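Local coordinates for calcium binding protein (Fasciola hepatica, PDB 5FX0) that probably binds calcium ions, and carries at its C-terminal end the dynein light chain-like domain described here, at residues G74-H79 with I96-R101. Residues are numbered along the deposited sequence; the frame is centred on the assembly and turned at random.
Sequences GSYWMH and ICLAWR
Leu98 lays its methyl CD2 over one face of the Tyr76 ring, a CH-pi contact with CD2 3.8 Å from the ring centroid and 26° off the ring normal. The methyl sits toward the hydroxyl end, 3.5 Å from Tyr76 CZ, while the other branch of the fork, Leu98 CD1, reaches the same ring 3.8 Å from CD2 of Tyr76. Ile96 comes in obliquely, its CG2 3.9 Å from Tyr76 CE1; its longer arm turns the other way, and CD1 rests 3.4 Å from the carbonyl O of Gly74. Two residues after Tyr76, Met78 SD stands 4.5 Å from Leu98 CD1 and 4.8 Å from the centroid of the six-membered ring of Trp100, an oblique Met-aromatic contact. Tyr76 CG lies between its own backbone N and carbonyl carbon (chi1 69°), which carries the ring across Leu98 and brings OH to OE1 of Gln89, its hydrogen-bond partner on strand 87-92. Ile18 of strand 15-20 touches both Tyr76 and Ile96. Strands 75-79 and 96-101 run nearly parallel, 12° apart, with their axes 10.0 Å from each other at closest approach, and no hydrogen bond joins them, as expected for sheets packed face to face. Strand 95-101 lies within the antiparallel sheet, bonded to strands 67-72 and 87-92. Strand 75-79, after the corner at Gly74, instead pairs antiparallel with a strand of the second subunit, consistent with the strand-exchanged dimer of dynein light chains. Apolar packing, the aromatic face and a thioether thus hold strand 75-79 against the sheet of its own chain, with its backbone bonded to the other subunit, while the one phenol in the contact has its polar end satisfied by Gln89.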
# COMPACT_ATOMS: atom_id res chain seq x y z
N GLY A 74 9.82 5.11 -0.47
CA GLY A 74 9.58 5.93 0.70
C GLY A 74 9.38 5.00 1.86
O GLY A 74 9.88 3.89 1.85
N SER A 75 8.64 5.47 2.86
CA SER A 75 8.36 4.71 4.06
C SER A 75 6.88 4.37 4.07
O SER A 75 6.05 5.05 3.43
CB SER A 75 8.72 5.54 5.29
OG SER A 75 9.80 6.43 5.00
N TYR A 76 6.52 3.33 4.79
CA TYR A 76 5.14 2.85 4.80
C TYR A 76 4.85 2.18 6.14
O TYR A 76 5.77 1.68 6.78
CB TYR A 76 4.86 1.89 3.63
CG TYR A 76 5.56 0.59 3.78
CD1 TYR A 76 6.88 0.44 3.39
CD2 TYR A 76 4.95 -0.48 4.41
CE1 TYR A 76 7.55 -0.75 3.59
CE2 TYR A 76 5.61 -1.68 4.61
CZ TYR A 76 6.91 -1.81 4.19
OH TYR A 76 7.56 -3.00 4.39
N TRP A 77 3.57 2.21 6.50
CA TRP A 77 3.01 1.56 7.68
C TRP A 77 1.68 1.01 7.20
O TRP A 77 0.90 1.74 6.60
CB TRP A 77 2.80 2.61 8.78
CG TRP A 77 4.05 3.34 9.10
CD1 TRP A 77 4.99 3.00 10.03
CD2 TRP A 77 4.54 4.52 8.43
NE1 TRP A 77 6.03 3.90 10.00
CE2 TRP A 77 5.78 4.84 9.04
CE3 TRP A 77 4.06 5.32 7.39
CZ2 TRP A 77 6.55 5.93 8.63
CZ3 TRP A 77 4.82 6.41 6.99
CH2 TRP A 77 6.06 6.70 7.61
N MET A 78 1.40 -0.27 7.44
CA MET A 78 0.20 -0.90 6.88
C MET A 78 -0.56 -1.74 7.89
O MET A 78 -0.03 -2.08 8.97
CB MET A 78 0.54 -1.73 5.64
CG MET A 78 1.42 -2.95 5.88
SD MET A 78 1.31 -4.13 4.51
CE MET A 78 1.63 -5.68 5.37
N HIS A 79 -1.81 -2.04 7.53
CA HIS A 79 -2.66 -2.99 8.25
C HIS A 79 -3.76 -3.58 7.35
O HIS A 79 -4.46 -2.84 6.65
CB HIS A 79 -3.27 -2.35 9.51
CG HIS A 79 -3.79 -3.36 10.49
ND1 HIS A 79 -2.97 -4.20 11.21
CD2 HIS A 79 -5.06 -3.67 10.87
CE1 HIS A 79 -3.70 -4.98 11.98
NE2 HIS A 79 -4.97 -4.68 11.80
N ILE A 96 9.93 -0.72 -3.45
CA ILE A 96 9.49 -1.61 -2.39
C ILE A 96 8.23 -2.22 -2.94
O ILE A 96 7.35 -1.51 -3.40
CB ILE A 96 9.18 -0.85 -1.07
CG1 ILE A 96 10.48 -0.32 -0.43
CG2 ILE A 96 8.40 -1.73 -0.09
CD1 ILE A 96 10.28 0.81 0.56
N CYS A 97 8.14 -3.55 -2.91
CA CYS A 97 6.94 -4.27 -3.27
C CYS A 97 6.24 -4.82 -2.02
O CYS A 97 6.83 -5.57 -1.27
CB CYS A 97 7.27 -5.40 -4.24
SG CYS A 97 5.82 -6.33 -4.72
N LEU A 98 4.99 -4.43 -1.83
CA LEU A 98 4.11 -5.01 -0.84
C LEU A 98 3.06 -5.83 -1.59
O LEU A 98 2.36 -5.30 -2.43
CB LEU A 98 3.41 -3.92 -0.03
CG LEU A 98 4.27 -2.80 0.54
CD1 LEU A 98 3.36 -1.81 1.25
CD2 LEU A 98 5.36 -3.30 1.49
N ALA A 99 2.97 -7.12 -1.30
CA ALA A 99 1.95 -7.99 -1.89
C ALA A 99 1.37 -8.87 -0.81
O ALA A 99 2.10 -9.41 0.00
CB ALA A 99 2.54 -8.85 -3.03
N TRP A 100 0.07 -9.01 -0.80
CA TRP A 100 -0.57 -9.87 0.17
C TRP A 100 -1.93 -10.33 -0.32
O TRP A 100 -2.50 -9.78 -1.26
CB TRP A 100 -0.68 -9.16 1.51
CG TRP A 100 -1.65 -8.05 1.50
CD1 TRP A 100 -2.94 -8.12 1.89
CD2 TRP A 100 -1.41 -6.71 1.09
NE1 TRP A 100 -3.54 -6.91 1.75
CE2 TRP A 100 -2.62 -6.01 1.26
CE3 TRP A 100 -0.31 -6.02 0.61
CZ2 TRP A 100 -2.76 -4.65 0.96
CZ3 TRP A 100 -0.43 -4.67 0.31
CH2 TRP A 100 -1.65 -4.00 0.48
N ARG A 101 -2.44 -11.36 0.33
CA ARG A 101 -3.60 -12.04 -0.14
C ARG A 101 -4.71 -11.87 0.86
O ARG A 101 -4.47 -11.86 2.06
CB ARG A 101 -3.29 -13.51 -0.34
CG ARG A 101 -4.30 -14.20 -1.24
CD ARG A 101 -4.80 -15.52 -0.68
NE ARG A 101 -4.24 -16.64 -1.43
CZ ARG A 101 -3.82 -17.79 -0.90
NH1 ARG A 101 -3.85 -18.03 0.42
NH2 ARG A 101 -3.35 -18.72 -1.73